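Local coordinates for sperm-specific class P protein 19 (Caenorhabditis elegans, PDB 1ROW) that is a sperm-specific relative of the nematode major sperm protein, monomeric and built on the MSP-domain fold, and probably plays a structural part in sperm, at residues A5-C10 and S19-V24; Y43-V48 and V60-T65. One frame throughout, in Å; residues are numbered along the deposited sequence.

Contact 1. Residues A5-C10 and S19-V24; sequences ADPPAC and STHKLV
His21 reaches across to the backbone of Pro7 with a nearly straight hydrogen bond: ND1 lies 2.9 Å from Pro7 O, which sits near the plane of the imidazole, at its edge. At the other nitrogen, NE2 is 2.6 Å from Ser19 OG, a hydrogen bond in which either atom could donate. Bonded through both nitrogens, the ring has its rotation fixed. Farther along, Asp6 and Lys22 form an antiparallel hydrogen-bonded pair, with Lys22 N 2.9 Å from Asp6 O and Asp6 N 3.0 Å from Lys22 O. After the cis peptide before Pro7 the chain leaves the strand and passes round the ring edge, bringing Ala9 O to CE1. Pro7 CD packs 3.4 Å from His21 ND1, and Cys10 CB approaches NE2 obliquely at 3.5 Å. An alanine in place of His21 would probably leave Pro7 O and Ser19 OG without this partner and open a gap beside Cys10. Ala5 CB rests 4.0 Å from Leu23 CD2. In this immunoglobulin-like MSP domain, strand 4-6 is an outermost strand of the sheet, pairing antiparallel with 17-25, which in turn pairs with 56-64, while the backbone of Cys10 hydrogen-bonds to Pro104 and Ser106 of strand 99-108.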
ATOM      1  N   ALA A   5      -3.930   1.819  -8.052  1.00 22.68           N
ATOM      2  CA  ALA A   5      -2.824   2.536  -7.442  1.00 22.09           C
ATOM      3  C   ALA A   5      -2.181   3.350  -8.554  1.00 23.14           C
ATOM      4  O   ALA A   5      -1.798   2.810  -9.592  1.00 23.12           O
ATOM      5  CB  ALA A   5      -1.820   1.572  -6.847  1.00 21.27           C
ATOM      6  N   ASP A   6      -2.081   4.653  -8.330  1.00 23.11           N
ATOM      7  CA  ASP A   6      -1.495   5.564  -9.300  1.00 25.67           C
ATOM      8  C   ASP A   6      -0.243   6.211  -8.716  1.00 23.65           C
ATOM      9  O   ASP A   6      -0.333   7.040  -7.814  1.00 23.00           O
ATOM     10  CB  ASP A   6      -2.517   6.637  -9.672  1.00 28.68           C
ATOM     11  CG  ASP A   6      -1.929   7.723 -10.549  1.00 34.30           C
ATOM     12  OD1 ASP A   6      -1.349   7.391 -11.606  1.00 32.97           O
ATOM     13  OD2 ASP A   6      -2.054   8.909 -10.175  1.00 37.23           O
ATOM     14  N   PRO A   7       0.943   5.836  -9.222  1.00 22.41           N
ATOM     15  CA  PRO A   7       1.202   4.864 -10.287  1.00 22.68           C
ATOM     16  C   PRO A   7       1.120   3.437  -9.773  1.00 23.79           C
ATOM     17  O   PRO A   7       1.220   3.192  -8.570  1.00 22.54           O
ATOM     18  CB  PRO A   7       2.631   5.187 -10.734  1.00 23.92           C
ATOM     19  CG  PRO A   7       2.954   6.487 -10.089  1.00 26.36           C
ATOM     20  CD  PRO A   7       2.206   6.435  -8.789  1.00 22.41           C
ATOM     21  N   PRO A   8       0.958   2.476 -10.692  1.00 24.13           N
ATOM     22  CA  PRO A   8       0.857   1.042 -10.420  1.00 24.42           C
ATOM     23  C   PRO A   8       2.209   0.360 -10.204  1.00 23.70           C
ATOM     24  O   PRO A   8       2.263  -0.821  -9.868  1.00 23.28           O
ATOM     25  CB  PRO A   8       0.147   0.522 -11.660  1.00 24.70           C
ATOM     26  CG  PRO A   8       0.755   1.373 -12.732  1.00 23.72           C
ATOM     27  CD  PRO A   8       0.684   2.752 -12.115  1.00 24.11           C
ATOM     28  N   ALA A   9       3.297   1.097 -10.415  1.00 23.34           N
ATOM     29  CA  ALA A   9       4.639   0.549 -10.213  1.00 22.69           C
ATOM     30  C   ALA A   9       5.543   1.591  -9.569  1.00 22.52           C
ATOM     31  O   ALA A   9       5.365   2.786  -9.780  1.00 23.31           O
ATOM     32  CB  ALA A   9       5.234   0.085 -11.538  1.00 20.99           C
ATOM     33  N   CYS A  10       6.509   1.128  -8.779  1.00 21.94           N
ATOM     34  CA  CYS A  10       7.448   2.013  -8.092  1.00 19.97           C
ATOM     35  C   CYS A  10       8.879   1.840  -8.594  1.00 20.30           C
ATOM     36  O   CYS A  10       9.339   0.718  -8.802  1.00 21.29           O
ATOM     37  CB  CYS A  10       7.411   1.742  -6.582  1.00 20.61           C
ATOM     38  SG  CYS A  10       8.802   2.460  -5.649  1.00 23.59           S
ATOM     39  N   SER A  19       8.703   7.529  -2.811  1.00 17.36           N
ATOM     40  CA  SER A  19       7.722   7.377  -3.880  1.00 19.10           C
ATOM     41  C   SER A  19       6.310   7.393  -3.298  1.00 19.83           C
ATOM     42  O   SER A  19       6.018   6.694  -2.323  1.00 18.47           O
ATOM     43  CB  SER A  19       7.974   6.059  -4.631  1.00 19.81           C
ATOM     44  OG  SER A  19       7.075   5.882  -5.713  1.00 21.50           O
ATOM     45  N   THR A  20       5.439   8.202  -3.897  1.00 19.15           N
ATOM     46  CA  THR A  20       4.060   8.331  -3.437  1.00 19.11           C
ATOM     47  C   THR A  20       3.067   7.721  -4.412  1.00 20.85           C
ATOM     48  O   THR A  20       3.049   8.047  -5.601  1.00 20.31           O
ATOM     49  CB  THR A  20       3.679   9.802  -3.235  1.00 18.64           C
ATOM     50  OG1 THR A  20       4.618  10.418  -2.350  1.00 21.77           O
ATOM     51  CG2 THR A  20       2.274   9.915  -2.652  1.00 20.21           C
ATOM     52  N   HIS A  21       2.221   6.842  -3.895  1.00 19.79           N
ATOM     53  CA  HIS A  21       1.225   6.179  -4.715  1.00 21.07           C
ATOM     54  C   HIS A  21      -0.162   6.448  -4.153  1.00 22.19           C
ATOM     55  O   HIS A  21      -0.392   6.321  -2.948  1.00 22.70           O
ATOM     56  CB  HIS A  21       1.538   4.682  -4.755  1.00 19.98           C
ATOM     57  CG  HIS A  21       2.906   4.386  -5.286  1.00 19.73           C
ATOM     58  ND1 HIS A  21       3.127   3.962  -6.579  1.00 18.80           N
ATOM     59  CD2 HIS A  21       4.130   4.553  -4.732  1.00 19.36           C
ATOM     60  CE1 HIS A  21       4.428   3.885  -6.799  1.00 20.60           C
ATOM     61  NE2 HIS A  21       5.058   4.241  -5.694  1.00 20.74           N
ATOM     62  N   LYS A  22      -1.081   6.843  -5.028  1.00 23.69           N
ATOM     63  CA  LYS A  22      -2.445   7.145  -4.609  1.00 26.71           C
ATOM     64  C   LYS A  22      -3.376   5.958  -4.810  1.00 26.87           C
ATOM     65  O   LYS A  22      -3.650   5.568  -5.947  1.00 26.06           O
ATOM     66  CB  LYS A  22      -3.003   8.339  -5.398  1.00 30.00           C
ATOM     67  CG  LYS A  22      -2.176   9.609  -5.324  1.00 36.73           C
ATOM     68  CD  LYS A  22      -2.758  10.694  -6.238  1.00 40.92           C
ATOM     69  CE  LYS A  22      -1.855  11.926  -6.306  1.00 43.25           C
ATOM     70  NZ  LYS A  22      -2.384  12.971  -7.244  1.00 44.71           N
ATOM     71  N   LEU A  23      -3.853   5.377  -3.709  1.00 24.97           N
ATOM     72  CA  LEU A  23      -4.787   4.262  -3.803  1.00 24.63           C
ATOM     73  C   LEU A  23      -6.140   4.871  -4.158  1.00 24.90           C
ATOM     74  O   LEU A  23      -6.611   5.796  -3.488  1.00 24.48           O
ATOM     75  CB  LEU A  23      -4.881   3.511  -2.471  1.00 26.64           C
ATOM     76  CG  LEU A  23      -3.619   2.770  -2.012  1.00 27.56           C
ATOM     77  CD1 LEU A  23      -3.929   1.968  -0.756  1.00 27.29           C
ATOM     78  CD2 LEU A  23      -3.135   1.845  -3.120  1.00 27.69           C
ATOM     79  N   VAL A  24      -6.755   4.372  -5.222  1.00 22.75           N
ATOM     80  CA  VAL A  24      -8.040   4.899  -5.649  1.00 21.56           C
ATOM     81  C   VAL A  24      -9.137   3.857  -5.582  1.00 19.93           C
ATOM     82  O   VAL A  24      -9.003   2.763  -6.136  1.00 19.12           O
ATOM     83  CB  VAL A  24      -7.967   5.436  -7.090  1.00 23.18           C
ATOM     84  CG1 VAL A  24      -9.335   5.964  -7.520  1.00 23.33           C
ATOM     85  CG2 VAL A  24      -6.919   6.532  -7.176  1.00 24.38           C
TER

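Contact 2. Residues Y43-V48 and V60-T65; sequences YRIAPV and VVITRT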
ATOM      1  N   TYR A  43      13.094  -0.576   3.048  1.00 23.96           N
ATOM      2  CA  TYR A  43      11.827   0.112   2.809  1.00 22.85           C
ATOM      3  C   TYR A  43      10.991   0.366   4.062  1.00 25.01           C
ATOM      4  O   TYR A  43      10.926  -0.465   4.981  1.00 22.15           O
ATOM      5  CB  TYR A  43      10.955  -0.685   1.835  1.00 21.51           C
ATOM      6  CG  TYR A  43      11.424  -0.691   0.403  1.00 19.16           C
ATOM      7  CD1 TYR A  43      11.166   0.389  -0.443  1.00 18.29           C
ATOM      8  CD2 TYR A  43      12.096  -1.795  -0.121  1.00 17.41           C
ATOM      9  CE1 TYR A  43      11.561   0.362  -1.786  1.00 16.68           C
ATOM     10  CE2 TYR A  43      12.494  -1.828  -1.454  1.00 17.55           C
ATOM     11  CZ  TYR A  43      12.220  -0.748  -2.279  1.00 17.10           C
ATOM     12  OH  TYR A  43      12.601  -0.801  -3.597  1.00 19.87           O
ATOM     13  N   ARG A  44      10.338   1.521   4.069  1.00 24.04           N
ATOM     14  CA  ARG A  44       9.443   1.921   5.142  1.00 25.41           C
ATOM     15  C   ARG A  44       8.176   2.391   4.433  1.00 25.17           C
ATOM     16  O   ARG A  44       8.238   3.209   3.505  1.00 24.45           O
ATOM     17  CB  ARG A  44      10.058   3.055   5.967  1.00 27.59           C
ATOM     18  CG  ARG A  44      11.240   2.613   6.830  1.00 30.80           C
ATOM     19  CD  ARG A  44      10.797   1.640   7.916  1.00 34.62           C
ATOM     20  NE  ARG A  44      11.905   1.237   8.785  1.00 38.35           N
ATOM     21  CZ  ARG A  44      12.853   0.369   8.443  1.00 39.45           C
ATOM     22  NH1 ARG A  44      13.824   0.072   9.300  1.00 39.57           N
ATOM     23  NH2 ARG A  44      12.824  -0.218   7.254  1.00 39.45           N
ATOM     24  N   ILE A  45       7.031   1.866   4.856  1.00 23.25           N
ATOM     25  CA  ILE A  45       5.768   2.226   4.229  1.00 25.03           C
ATOM     26  C   ILE A  45       4.852   2.985   5.182  1.00 25.55           C
ATOM     27  O   ILE A  45       4.671   2.597   6.342  1.00 24.43           O
ATOM     28  CB  ILE A  45       5.035   0.966   3.703  1.00 28.02           C
ATOM     29  CG1 ILE A  45       3.777   1.376   2.945  1.00 27.97           C
ATOM     30  CG2 ILE A  45       4.687   0.034   4.849  1.00 31.29           C
ATOM     31  CD1 ILE A  45       4.078   2.132   1.673  1.00 35.02           C
ATOM     32  N   ALA A  46       4.278   4.075   4.682  1.00 21.82           N
ATOM     33  CA  ALA A  46       3.383   4.906   5.474  1.00 21.77           C
ATOM     34  C   ALA A  46       2.153   5.316   4.673  1.00 21.96           C
ATOM     35  O   ALA A  46       2.262   6.042   3.685  1.00 24.12           O
ATOM     36  CB  ALA A  46       4.128   6.147   5.953  1.00 20.47           C
ATOM     37  N   PRO A  47       0.962   4.864   5.093  1.00 23.78           N
ATOM     38  CA  PRO A  47       0.701   4.000   6.255  1.00 22.93           C
ATOM     39  C   PRO A  47       0.622   2.516   5.879  1.00 24.48           C
ATOM     40  O   PRO A  47       0.567   2.165   4.701  1.00 24.72           O
ATOM     41  CB  PRO A  47      -0.635   4.520   6.757  1.00 24.05           C
ATOM     42  CG  PRO A  47      -1.358   4.783   5.453  1.00 23.35           C
ATOM     43  CD  PRO A  47      -0.291   5.480   4.613  1.00 20.78           C
ATOM     44  N   VAL A  48       0.614   1.647   6.884  1.00 24.58           N
ATOM     45  CA  VAL A  48       0.526   0.212   6.644  1.00 26.37           C
ATOM     46  C   VAL A  48      -0.943  -0.213   6.665  1.00 26.24           C
ATOM     47  O   VAL A  48      -1.331  -1.172   5.997  1.00 26.76           O
ATOM     48  CB  VAL A  48       1.326  -0.590   7.711  1.00 25.34           C
ATOM     49  CG1 VAL A  48       0.879  -0.200   9.095  1.00 29.16           C
ATOM     50  CG2 VAL A  48       1.130  -2.085   7.501  1.00 29.36           C
ATOM     51  N   VAL A  60      -0.132   6.662  -0.134  1.00 24.51           N
ATOM     52  CA  VAL A  60       0.746   5.715   0.526  1.00 26.79           C
ATOM     53  C   VAL A  60       2.172   6.079   0.113  1.00 25.73           C
ATOM     54  O   VAL A  60       2.519   6.046  -1.069  1.00 27.02           O
ATOM     55  CB  VAL A  60       0.408   4.261   0.105  1.00 28.54           C
ATOM     56  CG1 VAL A  60       0.478   4.124  -1.408  1.00 31.66           C
ATOM     57  CG2 VAL A  60       1.362   3.295   0.761  1.00 26.98           C
ATOM     58  N   VAL A  61       2.988   6.459   1.089  1.00 23.48           N
ATOM     59  CA  VAL A  61       4.361   6.847   0.810  1.00 20.64           C
ATOM     60  C   VAL A  61       5.344   5.717   1.057  1.00 21.87           C
ATOM     61  O   VAL A  61       5.353   5.103   2.135  1.00 19.54           O
ATOM     62  CB  VAL A  61       4.795   8.055   1.670  1.00 20.07           C
ATOM     63  CG1 VAL A  61       6.247   8.415   1.377  1.00 20.45           C
ATOM     64  CG2 VAL A  61       3.894   9.245   1.387  1.00 21.44           C
ATOM     65  N   ILE A  62       6.162   5.457   0.044  1.00 19.00           N
ATOM     66  CA  ILE A  62       7.190   4.432   0.095  1.00 20.36           C
ATOM     67  C   ILE A  62       8.515   5.154   0.285  1.00 20.14           C
ATOM     68  O   ILE A  62       8.933   5.935  -0.582  1.00 20.09           O
ATOM     69  CB  ILE A  62       7.276   3.639  -1.236  1.00 21.52           C
ATOM     70  CG1 ILE A  62       5.961   2.922  -1.522  1.00 21.01           C
ATOM     71  CG2 ILE A  62       8.402   2.617  -1.168  1.00 22.52           C
ATOM     72  CD1 ILE A  62       5.919   2.297  -2.913  1.00 22.80           C
ATOM     73  N   THR A  63       9.160   4.922   1.422  1.00 17.05           N
ATOM     74  CA  THR A  63      10.456   5.528   1.692  1.00 17.14           C
ATOM     75  C   THR A  63      11.515   4.445   1.538  1.00 18.48           C
ATOM     76  O   THR A  63      11.402   3.364   2.137  1.00 16.19           O
ATOM     77  CB  THR A  63      10.549   6.106   3.125  1.00 17.25           C
ATOM     78  OG1 THR A  63       9.482   7.033   3.341  1.00 20.40           O
ATOM     79  CG2 THR A  63      11.874   6.834   3.317  1.00 17.61           C
ATOM     80  N   ARG A  64      12.539   4.736   0.736  1.00 17.81           N
ATOM     81  CA  ARG A  64      13.635   3.793   0.489  1.00 19.24           C
ATOM     82  C   ARG A  64      14.978   4.261   1.048  1.00 20.21           C
ATOM     83  O   ARG A  64      15.387   5.403   0.816  1.00 21.33           O
ATOM     84  CB  ARG A  64      13.789   3.559  -1.020  1.00 19.59           C
ATOM     85  CG  ARG A  64      15.166   3.050  -1.460  1.00 20.13           C
ATOM     86  CD  ARG A  64      15.253   1.533  -1.450  1.00 20.97           C
ATOM     87  NE  ARG A  64      16.604   1.064  -1.739  1.00 18.97           N
ATOM     88  CZ  ARG A  64      16.918  -0.193  -2.037  1.00 18.82           C
ATOM     89  NH1 ARG A  64      15.967  -1.122  -2.093  1.00 17.52           N
ATOM     90  NH2 ARG A  64      18.186  -0.521  -2.277  1.00 16.11           N
ATOM     91  N   THR A  65      15.668   3.378   1.774  1.00 20.35           N
ATOM     92  CA  THR A  65      16.981   3.704   2.309  1.00 18.57           C
ATOM     93  C   THR A  65      18.027   2.976   1.478  1.00 21.05           C
ATOM     94  O   THR A  65      17.692   2.136   0.644  1.00 22.05           O
ATOM     95  CB  THR A  65      17.136   3.331   3.811  1.00 21.33           C
ATOM     96  OG1 THR A  65      16.784   1.956   4.021  1.00 20.99           O
ATOM     97  CG2 THR A  65      16.264   4.242   4.673  1.00 21.50           C
TER
HETATM   98  O   HOH W   1       7.280   5.904   4.481  1.00 27.24           O
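Arg64 sets its CD over one face of the Tyr43 ring, 4.1 Å from the centroid and shifted toward the rim, a CH-pi contact. The guanidinium plane is turned 74° from the ring and brings an edge to it, NH1 lying 3.6 Å from Tyr43 CE2. CG is anti to the backbone N (chi1 158°), and the bend at chi2 (89°) brings CD over the ring, while NH2 is hydrogen-bonded to Ala14 O and Ala68 O. Beside it, Ile62 CG2 touches Tyr43 CD1 at 3.6 Å. These strands are the arms of an antiparallel beta hairpin in the immunoglobulin-like beta sandwich of the MSP domain, Arg44 facing Thr63 and Ala46 facing Val61 as hydrogen-bonded pairs. The bond from Val61 N to Ala46 O is 2.7 Å long, and the cis peptide before Pro47 follows directly. On the face carrying Arg44 and Thr63, a water donates to Arg44 O and hydrogen-bonds to Thr63 OG1 at 2.7 Å, tying the two strands together. Arg44 NH2 bonds back to Tyr43 O, 3.0 Å away. Ile45 CD1 packs 3.8 Å from Ile62 CG1 on the face shared with Tyr43, where Leu74 of strand 70-80 touches both isoleucines.

Overall arrangement
Contact 1 and contact 2 follow one another along the chain and belong to one sheet, their centres about 12 Å apart. Strand 17-25 of contact 1 lies beside strand 56-64 of contact 2, so the order 4-6, 17-25, 56-64, 43-52 runs unbroken through both. The join is probably made by backbone hydrogen bonds: Ser19 O is 2.7 Å from Ile62 N, and His21 O is 2.8 Å from Val60 N. Side chains add packing across the seam, with His21 CD2 3.4 Å from Ile62 CD1 and Cys10 SG 4.0 Å from that same methyl. Ile62 therefore belongs to both neighbourhoods, and Met105 of strand 99-108 touches it as well as Cys10 and Tyr43.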